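Local structure of putative acyl-CoA dehydrogenase (Burkholderia xenovorans, 5JSC) at residues L60-L70 with L104-Q112; F261-F272 with L371-E382. The protein is a putative acyl-CoA dehydrogenase, a flavoprotein of that family that binds flavin-adenine dinucleotide and forms an assembly of four chains. All coordinates share one frame; numbering follows the deposited sequence.

Contact 1. Residues L60-L70 with L104-Q112; sequences LVRELGAAGWL and LADFALAMQ. With SO4 (sulfate ion), chain S.
Ala108 is the small bump at the middle of this contact, and Leu60, Val61 and Leu64 form the hollow that takes it. Its CB lies 3.9 Å from Leu60 CB, with Val61 CG2 and Leu64 CD1 closing in a little farther off. The two helical segments cross here at -69°, their axes 9.3 Å apart at closest approach. Leu60 fills the next dip down: CD1 lies against the backbone where Leu104 meets Ala105, 3.7 Å from Ala105 N, while CD2 faces Ala105 CB. Leu64 pushes CD1 into the groove between Ala105 O and Leu109 CB, its side chain at about a right angle to that of Leu109.

The far end is built by the turn that ends the first helix. A Schellman motif, with Gly68 at positive phi, brings Trp69 and Leu70 back beside helix 104-112. Leu109, its CG anti to the backbone N (chi1 -176°), sends CD1 into this corner, 3.6 Å from Trp69 O and close to Leu70 CD2. Both Leu70 methyls rest on the same side of the Gln112 stem, each 3.9 Å from Gln112 CG. The Gln112 chain bends at chi2, bringing its amide over Val61 CG1; the buried polar end is satisfied elsewhere, by Ala140, Val135 and Ala142.

At the other end, Leu104 N gives a nearly straight hydrogen bond (168°) to O2 of a sulfate, 3.0 Å away, which also binds Ser102 and Gly103 at the start of helix 103-122. Such an anion at a helix N-terminus is a familiar sight. Helix 88-101 packs on Ala105 and Leu109, and helix 28-44 on Leu64 and Trp69: this is the layered helical core of the N-terminal domain of acyl-CoA dehydrogenases.

Contact 2. Residues F261-F272 with L371-E382; sequences FRTSVAAASLGF and LYREIRALRIYE. With FAD (flavin-adenine dinucleotide), chain M.
Phe261 and Glu382 meet first, the Phe261 CB lying 3.6 Å from Glu382 OE1. Arg262, extended from CG to NE, runs alongside the Glu382 side chain in the opposite direction, past the carboxylate, to the backbone: Arg262 NE donates to Glu382 O at 2.8 Å, a bond bent to 144° and tilted from the carbonyl plane. Val265 divides its branches. CG2 presses on the Glu382 carboxylate, 3.2 Å from OE2, and CG1 touches Tyr381 CE1, on the side of the phenol ring away from Tyr381 CD2, which rests 3.6 Å from FAD C7.

Ala268 CB then packs on Leu378 CD2. Ser269 OG bonds back to Val265 O, from the opposite face to Ser269 N, and lies 3.4 Å from that same Leu378 methyl, which also meets the edge of Phe272. With CG anti to the backbone N (chi1 -170°), Glu374 lays CG over one face of the Phe272 ring, a CH-pi contact 3.7 Å from the centroid; its OE2 is hydrogen-bonded to His226 NE2. Leu371 CD2 packs against Phe272 CD1.

Polar grip is thus confined to one end: a single hydrogen bond fixes the backbone of Glu382 next to the flavin-lining Tyr381. Of its carboxylate, OE2 packs on Val265 CG2 and OE1 lies near Arg262 N at an angle too poor for a hydrogen bond; the remaining length is held by apolar packing.

Both segments of contact 1 precede those of contact 2 in the sequence; the first belongs to the N-terminal helical domain, the second to the C-terminal one. Their centres are about 17 Å apart, yet they touch, Asp106 OD2 lying 3.5 Å from Ala268 CB. Arg95 of helix 88-101 ties them further, with a salt bridge to Asp106, a hydrogen bond to Ser264 and packing on Val265 and Ala268. His226 makes a second bridge, stacking on Phe107 and bonding to Glu374. Helix 103-122 is thereby fastened to helix 250-286, so the two helical domains form one body, with the flavin ring beside both, near Met111 of contact 1 and Tyr381 of contact 2.

Contact 1. Residues L60-L70 with L104-Q112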
loop_
_atom_site.group_PDB
_atom_site.type_symbol
_atom_site.label_atom_id
_atom_site.label_comp_id
_atom_site.label_asym_id
_atom_site.label_seq_id
_atom_site.Cartn_x
_atom_site.Cartn_y
_atom_site.Cartn_z
ATOM N N LEU C 60 -38.860 8.182 0.576
ATOM C CA LEU C 60 -37.793 8.951 1.207
ATOM C C LEU C 60 -37.746 10.379 0.682
ATOM O O LEU C 60 -37.556 11.323 1.460
ATOM C CB LEU C 60 -36.449 8.250 0.995
ATOM C CG LEU C 60 -36.226 7.019 1.874
ATOM C CD1 LEU C 60 -35.060 6.206 1.339
ATOM C CD2 LEU C 60 -35.976 7.435 3.326
ATOM N N VAL C 61 -37.927 10.562 -0.631
ATOM C CA VAL C 61 -37.929 11.916 -1.193
ATOM C C VAL C 61 -39.066 12.732 -0.589
ATOM O O VAL C 61 -38.877 13.889 -0.190
ATOM C CB VAL C 61 -38.013 11.875 -2.732
ATOM C CG1 VAL C 61 -38.271 13.278 -3.294
ATOM C CG2 VAL C 61 -36.726 11.301 -3.327
ATOM N N ARG C 62 -40.264 12.139 -0.508
ATOM C CA ARG C 62 -41.391 12.851 0.086
ATOM C C ARG C 62 -41.124 13.201 1.546
ATOM O O ARG C 62 -41.418 14.326 1.983
ATOM C CB ARG C 62 -42.667 12.019 -0.046
ATOM C CG ARG C 62 -43.079 11.744 -1.481
ATOM C CD ARG C 62 -44.464 11.107 -1.558
ATOM N NE ARG C 62 -44.526 9.810 -0.886
ATOM C CZ ARG C 62 -44.562 8.639 -1.516
ATOM N NH1 ARG C 62 -44.545 8.597 -2.840
ATOM N NH2 ARG C 62 -44.620 7.509 -0.822
ATOM N N GLU C 63 -40.578 12.256 2.319
ATOM C CA GLU C 63 -40.356 12.480 3.745
ATOM C C GLU C 63 -39.252 13.499 3.982
ATOM O O GLU C 63 -39.388 14.390 4.831
ATOM C CB GLU C 63 -40.006 11.163 4.436
ATOM C CG GLU C 63 -41.124 10.144 4.474
ATOM C CD GLU C 63 -40.679 8.834 5.093
ATOM O OE1 GLU C 63 -39.461 8.665 5.327
ATOM O OE2 GLU C 63 -41.547 7.973 5.342
ATOM N N LEU C 64 -38.130 13.352 3.278
ATOM C CA LEU C 64 -37.055 14.327 3.406
ATOM C C LEU C 64 -37.533 15.704 2.976
ATOM O O LEU C 64 -37.177 16.716 3.593
ATOM C CB LEU C 64 -35.850 13.891 2.572
ATOM C CG LEU C 64 -35.059 12.692 3.103
ATOM C CD1 LEU C 64 -34.162 12.144 2.011
ATOM C CD2 LEU C 64 -34.241 13.075 4.325
ATOM N N GLY C 65 -38.355 15.756 1.926
ATOM C CA GLY C 65 -38.883 17.031 1.475
ATOM C C GLY C 65 -39.759 17.690 2.517
ATOM O O GLY C 65 -39.603 18.877 2.815
ATOM N N ALA C 66 -40.682 16.918 3.101
ATOM C CA ALA C 66 -41.593 17.475 4.095
ATOM C C ALA C 66 -40.848 17.960 5.329
ATOM O O ALA C 66 -41.285 18.918 5.979
ATOM C CB ALA C 66 -42.645 16.435 4.483
ATOM N N ALA C 67 -39.726 17.320 5.665
ATOM C CA ALA C 67 -38.942 17.699 6.833
ATOM C C ALA C 67 -38.006 18.874 6.575
ATOM O O ALA C 67 -37.359 19.343 7.519
ATOM C CB ALA C 67 -38.136 16.501 7.335
ATOM N N GLY C 68 -37.920 19.359 5.335
ATOM C CA GLY C 68 -37.098 20.503 5.012
ATOM C C GLY C 68 -35.682 20.190 4.578
ATOM O O GLY C 68 -34.920 21.124 4.287
ATOM N N TRP C 69 -35.303 18.916 4.492
ATOM C CA TRP C 69 -33.898 18.607 4.256
ATOM C C TRP C 69 -33.482 18.745 2.797
ATOM O O TRP C 69 -32.281 18.852 2.527
ATOM C CB TRP C 69 -33.577 17.198 4.767
ATOM C CG TRP C 69 -33.780 17.096 6.255
ATOM C CD1 TRP C 69 -34.627 16.251 6.913
ATOM C CD2 TRP C 69 -33.142 17.892 7.268
ATOM N NE1 TRP C 69 -34.551 16.468 8.269
ATOM C CE2 TRP C 69 -33.651 17.470 8.513
ATOM C CE3 TRP C 69 -32.192 18.922 7.242
ATOM C CZ2 TRP C 69 -33.241 18.036 9.724
ATOM C CZ3 TRP C 69 -31.783 19.483 8.447
ATOM C CH2 TRP C 69 -32.314 19.041 9.669
ATOM N N LEU C 70 -34.431 18.765 1.857
ATOM C CA LEU C 70 -34.079 18.923 0.450
ATOM C C LEU C 70 -33.858 20.378 0.048
ATOM O O LEU C 70 -33.396 20.635 -1.069
ATOM C CB LEU C 70 -35.166 18.302 -0.434
ATOM C CG LEU C 70 -35.460 16.822 -0.150
ATOM C CD1 LEU C 70 -36.530 16.304 -1.106
ATOM C CD2 LEU C 70 -34.194 15.950 -0.236
ATOM N N LEU C 104 -29.872 4.131 1.042
ATOM C CA LEU C 104 -31.054 4.543 0.287
ATOM C C LEU C 104 -31.415 5.995 0.581
ATOM O O LEU C 104 -31.733 6.766 -0.334
ATOM C CB LEU C 104 -32.239 3.632 0.616
ATOM C CG LEU C 104 -32.083 2.133 0.339
ATOM C CD1 LEU C 104 -33.168 1.338 1.053
ATOM C CD2 LEU C 104 -32.127 1.870 -1.141
ATOM N N ALA C 105 -31.400 6.376 1.860
ATOM C CA ALA C 105 -31.742 7.748 2.227
ATOM C C ALA C 105 -30.711 8.736 1.696
ATOM O O ALA C 105 -31.065 9.822 1.214
ATOM C CB ALA C 105 -31.866 7.862 3.745
ATOM N N ASP C 106 -29.428 8.382 1.773
ATOM C CA ASP C 106 -28.395 9.231 1.188
ATOM C C ASP C 106 -28.626 9.426 -0.305
ATOM O O ASP C 106 -28.564 10.555 -0.814
ATOM C CB ASP C 106 -27.013 8.628 1.422
ATOM C CG ASP C 106 -25.956 9.314 0.583
ATOM O OD1 ASP C 106 -25.680 10.495 0.868
ATOM O OD2 ASP C 106 -25.422 8.692 -0.370
ATOM N N PHE C 107 -28.885 8.325 -1.023
ATOM C CA PHE C 107 -29.121 8.378 -2.463
ATOM C C PHE C 107 -30.280 9.309 -2.799
ATOM O O PHE C 107 -30.193 10.122 -3.729
ATOM C CB PHE C 107 -29.397 6.954 -2.963
ATOM C CG PHE C 107 -29.576 6.832 -4.447
ATOM C CD1 PHE C 107 -30.833 6.943 -5.017
ATOM C CD2 PHE C 107 -28.493 6.546 -5.266
ATOM C CE1 PHE C 107 -31.005 6.809 -6.382
ATOM C CE2 PHE C 107 -28.660 6.402 -6.641
ATOM C CZ PHE C 107 -29.923 6.535 -7.188
ATOM N N ALA C 108 -31.373 9.210 -2.042
ATOM C CA ALA C 108 -32.548 10.027 -2.314
ATOM C C ALA C 108 -32.228 11.510 -2.178
ATOM O O ALA C 108 -32.583 12.316 -3.045
ATOM C CB ALA C 108 -33.680 9.628 -1.372
ATOM N N LEU C 109 -31.561 11.898 -1.088
ATOM C CA LEU C 109 -31.236 13.312 -0.927
ATOM C C LEU C 109 -30.225 13.759 -1.973
ATOM O O LEU C 109 -30.365 14.838 -2.566
ATOM C CB LEU C 109 -30.710 13.582 0.479
ATOM C CG LEU C 109 -30.448 15.074 0.755
ATOM C CD1 LEU C 109 -30.992 15.532 2.122
ATOM C CD2 LEU C 109 -28.965 15.389 0.669
ATOM N N ALA C 110 -29.208 12.933 -2.219
ATOM C CA ALA C 110 -28.156 13.284 -3.168
ATOM C C ALA C 110 -28.731 13.625 -4.534
ATOM O O ALA C 110 -28.317 14.606 -5.167
ATOM C CB ALA C 110 -27.166 12.127 -3.289
ATOM N N MET C 111 -29.666 12.810 -5.020
ATOM C CA MET C 111 -30.153 13.015 -6.377
ATOM C C MET C 111 -31.070 14.220 -6.499
ATOM O O MET C 111 -31.172 14.788 -7.589
ATOM C CB MET C 111 -30.869 11.766 -6.887
ATOM C CG MET C 111 -29.915 10.610 -7.146
ATOM S SD MET C 111 -28.479 11.072 -8.141
ATOM C CE MET C 111 -29.265 11.865 -9.556
ATOM N N GLN C 112 -31.724 14.635 -5.413
ATOM C CA GLN C 112 -32.451 15.895 -5.465
ATOM C C GLN C 112 -31.501 17.068 -5.647
ATOM O O GLN C 112 -31.883 18.082 -6.233
ATOM C CB GLN C 112 -33.289 16.073 -4.200
ATOM C CG GLN C 112 -34.393 15.035 -4.048
ATOM C CD GLN C 112 -35.350 15.038 -5.222
ATOM O OE1 GLN C 112 -35.251 14.194 -6.113
ATOM N NE2 GLN C 112 -36.288 15.994 -5.232
HETATM S S SO4 S . -29.825 0.741 3.512
HETATM O O1 SO4 S . -30.487 0.432 4.778
HETATM O O2 SO4 S . -30.440 1.929 2.934
HETATM O O3 SO4 S . -29.968 -0.389 2.598
HETATM O O4 SO4 S . -28.408 1.010 3.748
#

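Contact 2. Residues F261-F272 with L371-E382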
loop_
_atom_site.group_PDB
_atom_site.type_symbol
_atom_site.label_atom_id
_atom_site.label_comp_id
_atom_site.label_asym_id
_atom_site.label_seq_id
_atom_site.Cartn_x
_atom_site.Cartn_y
_atom_site.Cartn_z
ATOM N N PHE C 261 -21.277 18.713 -6.407
ATOM C CA PHE C 261 -21.706 17.535 -5.676
ATOM C C PHE C 261 -20.634 16.462 -5.526
ATOM O O PHE C 261 -20.833 15.542 -4.732
ATOM C CB PHE C 261 -22.988 16.994 -6.310
ATOM C CG PHE C 261 -24.158 17.916 -6.086
ATOM C CD1 PHE C 261 -24.792 17.943 -4.857
ATOM C CD2 PHE C 261 -24.556 18.813 -7.059
ATOM C CE1 PHE C 261 -25.832 18.813 -4.613
ATOM C CE2 PHE C 261 -25.609 19.690 -6.825
ATOM C CZ PHE C 261 -26.242 19.692 -5.598
ATOM N N ARG C 262 -19.476 16.580 -6.188
ATOM C CA ARG C 262 -18.409 15.616 -5.915
ATOM C C ARG C 262 -17.996 15.644 -4.446
ATOM O O ARG C 262 -17.729 14.593 -3.856
ATOM C CB ARG C 262 -17.197 15.854 -6.821
ATOM C CG ARG C 262 -17.295 15.136 -8.175
ATOM C CD ARG C 262 -16.197 15.587 -9.124
ATOM N NE ARG C 262 -16.359 14.976 -10.437
ATOM C CZ ARG C 262 -15.696 15.354 -11.525
ATOM N NH1 ARG C 262 -14.836 16.366 -11.457
ATOM N NH2 ARG C 262 -15.897 14.728 -12.678
ATOM N N THR C 263 -17.948 16.829 -3.825
ATOM C CA THR C 263 -17.610 16.856 -2.403
ATOM C C THR C 263 -18.677 16.147 -1.571
ATOM O O THR C 263 -18.360 15.523 -0.547
ATOM C CB THR C 263 -17.423 18.301 -1.929
ATOM O OG1 THR C 263 -16.556 18.983 -2.843
ATOM C CG2 THR C 263 -16.791 18.344 -0.537
ATOM N N SER C 264 -19.937 16.200 -2.012
ATOM C CA SER C 264 -20.992 15.483 -1.310
ATOM C C SER C 264 -20.858 13.969 -1.462
ATOM O O SER C 264 -21.264 13.238 -0.556
ATOM C CB SER C 264 -22.373 15.971 -1.787
ATOM O OG SER C 264 -22.825 15.285 -2.947
ATOM N N VAL C 265 -20.301 13.479 -2.584
ATOM C CA VAL C 265 -20.006 12.047 -2.696
ATOM C C VAL C 265 -18.923 11.665 -1.708
ATOM O O VAL C 265 -18.966 10.589 -1.097
ATOM C CB VAL C 265 -19.578 11.671 -4.130
ATOM C CG1 VAL C 265 -19.168 10.183 -4.216
ATOM C CG2 VAL C 265 -20.692 11.959 -5.106
ATOM N N ALA C 266 -17.918 12.530 -1.559
ATOM C CA ALA C 266 -16.910 12.318 -0.529
ATOM C C ALA C 266 -17.546 12.253 0.848
ATOM O O ALA C 266 -17.174 11.408 1.671
ATOM C CB ALA C 266 -15.863 13.426 -0.592
ATOM N N ALA C 267 -18.522 13.128 1.110
ATOM C CA ALA C 267 -19.192 13.124 2.408
ATOM C C ALA C 267 -19.983 11.837 2.626
ATOM O O ALA C 267 -19.978 11.278 3.730
ATOM C CB ALA C 267 -20.097 14.352 2.524
ATOM N N ALA C 268 -20.672 11.349 1.591
ATOM C CA ALA C 268 -21.384 10.079 1.735
ATOM C C ALA C 268 -20.414 8.941 2.020
ATOM O O ALA C 268 -20.670 8.102 2.893
ATOM C CB ALA C 268 -22.212 9.772 0.485
ATOM N N SER C 269 -19.288 8.905 1.301
ATOM C CA SER C 269 -18.258 7.898 1.554
ATOM C C SER C 269 -17.822 7.928 3.009
ATOM O O SER C 269 -17.696 6.885 3.666
ATOM C CB SER C 269 -17.043 8.153 0.657
ATOM O OG SER C 269 -17.374 8.098 -0.715
ATOM N N LEU C 270 -17.584 9.132 3.518
ATOM C CA LEU C 270 -17.184 9.321 4.904
ATOM C C LEU C 270 -18.241 8.791 5.865
ATOM O O LEU C 270 -17.907 8.152 6.869
ATOM C CB LEU C 270 -16.928 10.813 5.134
ATOM C CG LEU C 270 -16.748 11.318 6.559
ATOM C CD1 LEU C 270 -15.526 10.672 7.196
ATOM C CD2 LEU C 270 -16.603 12.848 6.540
ATOM N N GLY C 271 -19.520 9.063 5.584
ATOM C CA GLY C 271 -20.583 8.537 6.434
ATOM C C GLY C 271 -20.619 7.019 6.464
ATOM O O GLY C 271 -20.753 6.407 7.528
ATOM N N PHE C 272 -20.513 6.386 5.288
ATOM C CA PHE C 272 -20.409 4.930 5.249
ATOM C C PHE C 272 -19.214 4.449 6.072
ATOM O O PHE C 272 -19.324 3.474 6.831
ATOM C CB PHE C 272 -20.288 4.446 3.801
ATOM C CG PHE C 272 -21.543 4.633 2.976
ATOM C CD1 PHE C 272 -22.795 4.265 3.473
ATOM C CD2 PHE C 272 -21.465 5.167 1.691
ATOM C CE1 PHE C 272 -23.939 4.431 2.708
ATOM C CE2 PHE C 272 -22.611 5.335 0.919
ATOM C CZ PHE C 272 -23.851 4.973 1.430
ATOM N N LEU C 371 -22.351 -2.487 3.768
ATOM C CA LEU C 371 -21.426 -1.404 3.449
ATOM C C LEU C 371 -20.408 -1.836 2.401
ATOM O O LEU C 371 -20.017 -1.034 1.545
ATOM C CB LEU C 371 -20.727 -0.924 4.719
ATOM C CG LEU C 371 -21.648 -0.172 5.686
ATOM C CD1 LEU C 371 -21.029 -0.110 7.079
ATOM C CD2 LEU C 371 -21.934 1.239 5.172
ATOM N N TYR C 372 -19.968 -3.097 2.459
ATOM C CA TYR C 372 -19.040 -3.620 1.463
ATOM C C TYR C 372 -19.633 -3.543 0.062
ATOM O O TYR C 372 -18.919 -3.262 -0.914
ATOM C CB TYR C 372 -18.673 -5.059 1.833
ATOM C CG TYR C 372 -17.765 -5.760 0.844
ATOM C CD1 TYR C 372 -16.390 -5.518 0.831
ATOM C CD2 TYR C 372 -18.282 -6.688 -0.063
ATOM C CE1 TYR C 372 -15.542 -6.189 -0.076
ATOM C CE2 TYR C 372 -17.452 -7.364 -0.953
ATOM C CZ TYR C 372 -16.089 -7.103 -0.964
ATOM O OH TYR C 372 -15.270 -7.763 -1.853
ATOM N N ARG C 373 -20.939 -3.787 -0.064
ATOM C CA ARG C 373 -21.594 -3.615 -1.360
ATOM C C ARG C 373 -21.840 -2.148 -1.683
ATOM O O ARG C 373 -21.646 -1.724 -2.827
ATOM C CB ARG C 373 -22.902 -4.404 -1.398
ATOM C CG ARG C 373 -22.643 -5.914 -1.354
ATOM C CD ARG C 373 -23.893 -6.732 -1.605
ATOM N NE ARG C 373 -24.694 -6.821 -0.403
ATOM C CZ ARG C 373 -25.820 -6.154 -0.201
ATOM N NH1 ARG C 373 -26.311 -5.358 -1.146
ATOM N NH2 ARG C 373 -26.468 -6.301 0.946
ATOM N N GLU C 374 -22.246 -1.360 -0.687
ATOM C CA GLU C 374 -22.660 0.016 -0.941
ATOM C C GLU C 374 -21.501 0.884 -1.420
ATOM O O GLU C 374 -21.685 1.759 -2.275
ATOM C CB GLU C 374 -23.261 0.602 0.335
ATOM C CG GLU C 374 -23.930 1.937 0.127
ATOM C CD GLU C 374 -25.310 1.784 -0.478
ATOM O OE1 GLU C 374 -26.161 1.108 0.142
ATOM O OE2 GLU C 374 -25.538 2.319 -1.580
ATOM N N ILE C 375 -20.302 0.687 -0.866
ATOM C CA ILE C 375 -19.243 1.658 -1.126
ATOM C C ILE C 375 -18.680 1.538 -2.536
ATOM O O ILE C 375 -18.157 2.524 -3.069
ATOM C CB ILE C 375 -18.122 1.522 -0.074
ATOM C CG1 ILE C 375 -17.139 2.702 -0.151
ATOM C CG2 ILE C 375 -17.392 0.175 -0.200
ATOM C CD1 ILE C 375 -17.786 4.066 0.099
ATOM N N ARG C 376 -18.792 0.367 -3.170
ATOM C CA ARG C 376 -17.962 0.108 -4.345
ATOM C C ARG C 376 -18.265 1.084 -5.476
ATOM O O ARG C 376 -17.341 1.562 -6.150
ATOM C CB ARG C 376 -18.137 -1.341 -4.811
ATOM C CG ARG C 376 -17.123 -1.774 -5.873
ATOM C CD ARG C 376 -15.704 -1.545 -5.381
ATOM N NE ARG C 376 -14.644 -1.758 -6.368
ATOM C CZ ARG C 376 -14.255 -0.829 -7.242
ATOM N NH1 ARG C 376 -14.899 0.336 -7.296
ATOM N NH2 ARG C 376 -13.246 -1.057 -8.083
ATOM N N ALA C 377 -19.544 1.434 -5.669
ATOM C CA ALA C 377 -19.900 2.330 -6.765
ATOM C C ALA C 377 -19.418 3.759 -6.551
ATOM O O ALA C 377 -19.275 4.493 -7.532
ATOM C CB ALA C 377 -21.416 2.353 -6.980
ATOM N N LEU C 378 -19.165 4.178 -5.306
ATOM C CA LEU C 378 -18.802 5.577 -5.086
ATOM C C LEU C 378 -17.403 5.890 -5.593
ATOM O O LEU C 378 -17.061 7.067 -5.736
ATOM C CB LEU C 378 -18.919 5.949 -3.604
ATOM C CG LEU C 378 -20.349 6.268 -3.125
ATOM C CD1 LEU C 378 -21.260 5.040 -3.108
ATOM C CD2 LEU C 378 -20.352 6.946 -1.764
ATOM N N ARG C 379 -16.595 4.865 -5.878
ATOM C CA ARG C 379 -15.305 5.055 -6.520
ATOM C C ARG C 379 -15.433 5.167 -8.031
ATOM O O ARG C 379 -14.422 5.364 -8.714
ATOM C CB ARG C 379 -14.374 3.894 -6.137
ATOM C CG ARG C 379 -14.067 3.859 -4.626
ATOM C CD ARG C 379 -13.512 2.512 -4.196
ATOM N NE ARG C 379 -12.363 2.139 -5.025
ATOM C CZ ARG C 379 -11.943 0.887 -5.199
ATOM N NH1 ARG C 379 -12.577 -0.110 -4.592
ATOM N NH2 ARG C 379 -10.888 0.638 -5.976
ATOM N N ILE C 380 -16.658 5.082 -8.553
ATOM C CA ILE C 380 -16.917 5.053 -9.987
ATOM C C ILE C 380 -17.802 6.216 -10.421
ATOM O O ILE C 380 -17.469 6.944 -11.367
ATOM C CB ILE C 380 -17.535 3.701 -10.416
ATOM C CG1 ILE C 380 -16.534 2.569 -10.152
ATOM C CG2 ILE C 380 -17.946 3.728 -11.889
ATOM C CD1 ILE C 380 -17.147 1.186 -10.114
ATOM N N TYR C 381 -18.914 6.440 -9.712
ATOM C CA TYR C 381 -19.813 7.477 -10.184
ATOM C C TYR C 381 -19.344 8.865 -9.730
ATOM O O TYR C 381 -18.479 9.010 -8.862
ATOM C CB TYR C 381 -21.263 7.174 -9.772
ATOM C CG TYR C 381 -21.719 7.215 -8.313
ATOM C CD1 TYR C 381 -21.507 8.330 -7.507
ATOM C CD2 TYR C 381 -22.484 6.169 -7.782
ATOM C CE1 TYR C 381 -21.985 8.375 -6.198
ATOM C CE2 TYR C 381 -22.976 6.217 -6.476
ATOM C CZ TYR C 381 -22.724 7.327 -5.693
ATOM O OH TYR C 381 -23.214 7.408 -4.404
ATOM N N GLU C 382 -19.926 9.889 -10.371
ATOM C CA GLU C 382 -19.484 11.291 -10.310
ATOM C C GLU C 382 -17.993 11.421 -10.642
ATOM O O GLU C 382 -17.304 12.326 -10.166
ATOM C CB GLU C 382 -19.837 11.955 -8.961
ATOM C CG GLU C 382 -21.370 12.161 -8.740
ATOM C CD GLU C 382 -21.737 13.383 -7.891
ATOM O OE1 GLU C 382 -21.019 14.407 -7.951
ATOM O OE2 GLU C 382 -22.758 13.320 -7.156
HETATM P PA FAD M . -15.442 4.107 -18.565
HETATM O O1A FAD M . -15.588 5.518 -18.997
HETATM O O2A FAD M . -15.392 3.041 -19.663
HETATM O O5B FAD M . -14.145 4.008 -17.654
HETATM C C5B FAD M . -13.703 2.719 -17.186
HETATM C C4B FAD M . -12.574 2.990 -16.226
HETATM O O4B FAD M . -11.481 3.585 -16.948
HETATM C C3B FAD M . -12.872 4.019 -15.144
HETATM O O3B FAD M . -13.642 3.489 -14.062
HETATM C C2B FAD M . -11.466 4.461 -14.736
HETATM O O2B FAD M . -10.915 3.538 -13.796
HETATM C C1B FAD M . -10.696 4.361 -16.065
HETATM N N9A FAD M . -10.410 5.631 -16.722
HETATM C C8A FAD M . -11.315 6.570 -17.145
HETATM N N7A FAD M . -10.779 7.577 -17.789
HETATM C C5A FAD M . -9.421 7.284 -17.787
HETATM C C6A FAD M . -8.307 7.953 -18.325
HETATM N N6A FAD M . -8.382 9.119 -18.976
HETATM N N1A FAD M . -7.090 7.388 -18.158
HETATM C C2A FAD M . -7.006 6.233 -17.483
HETATM N N3A FAD M . -7.988 5.510 -16.932
HETATM C C4A FAD M . -9.180 6.092 -17.126
HETATM N N1 FAD M . -24.162 8.659 -14.714
HETATM C C2 FAD M . -25.049 9.673 -14.964
HETATM O O2 FAD M . -24.979 10.369 -15.991
HETATM N N3 FAD M . -26.055 9.926 -14.069
HETATM C C4 FAD M . -26.279 9.243 -12.890
HETATM O O4 FAD M . -27.264 9.494 -12.203
HETATM C C4X FAD M . -25.331 8.203 -12.616
HETATM N N5 FAD M . -25.514 7.469 -11.553
HETATM C C5X FAD M . -24.723 6.342 -11.396
HETATM C C6 FAD M . -25.011 5.464 -10.353
HETATM C C7 FAD M . -24.319 4.267 -10.209
HETATM C C7M FAD M . -24.694 3.325 -9.094
HETATM C C8 FAD M . -23.292 3.949 -11.120
HETATM C C8M FAD M . -22.519 2.658 -11.003
HETATM C C9 FAD M . -22.990 4.834 -12.150
HETATM C C9A FAD M . -23.700 6.022 -12.300
HETATM N N10 FAD M . -23.485 6.889 -13.393
HETATM C C10 FAD M . -24.305 7.972 -13.595
HETATM C "C1'" FAD M . -22.475 6.533 -14.398
HETATM C "C2'" FAD M . -21.048 6.847 -13.959
HETATM O "O2'" FAD M . -20.824 8.255 -13.926
HETATM C "C3'" FAD M . -20.069 6.199 -14.937
HETATM O "O3'" FAD M . -20.194 4.799 -14.735
HETATM C "C4'" FAD M . -18.616 6.624 -14.734
HETATM O "O4'" FAD M . -18.459 7.976 -15.171
HETATM C "C5'" FAD M . -17.653 5.720 -15.477
HETATM O "O5'" FAD M . -18.033 5.718 -16.869
HETATM P P FAD M . -18.122 4.263 -17.586
HETATM O O1P FAD M . -18.958 3.323 -16.788
HETATM O O2P FAD M . -18.553 4.454 -19.008
HETATM O O3P FAD M . -16.621 3.725 -17.568
#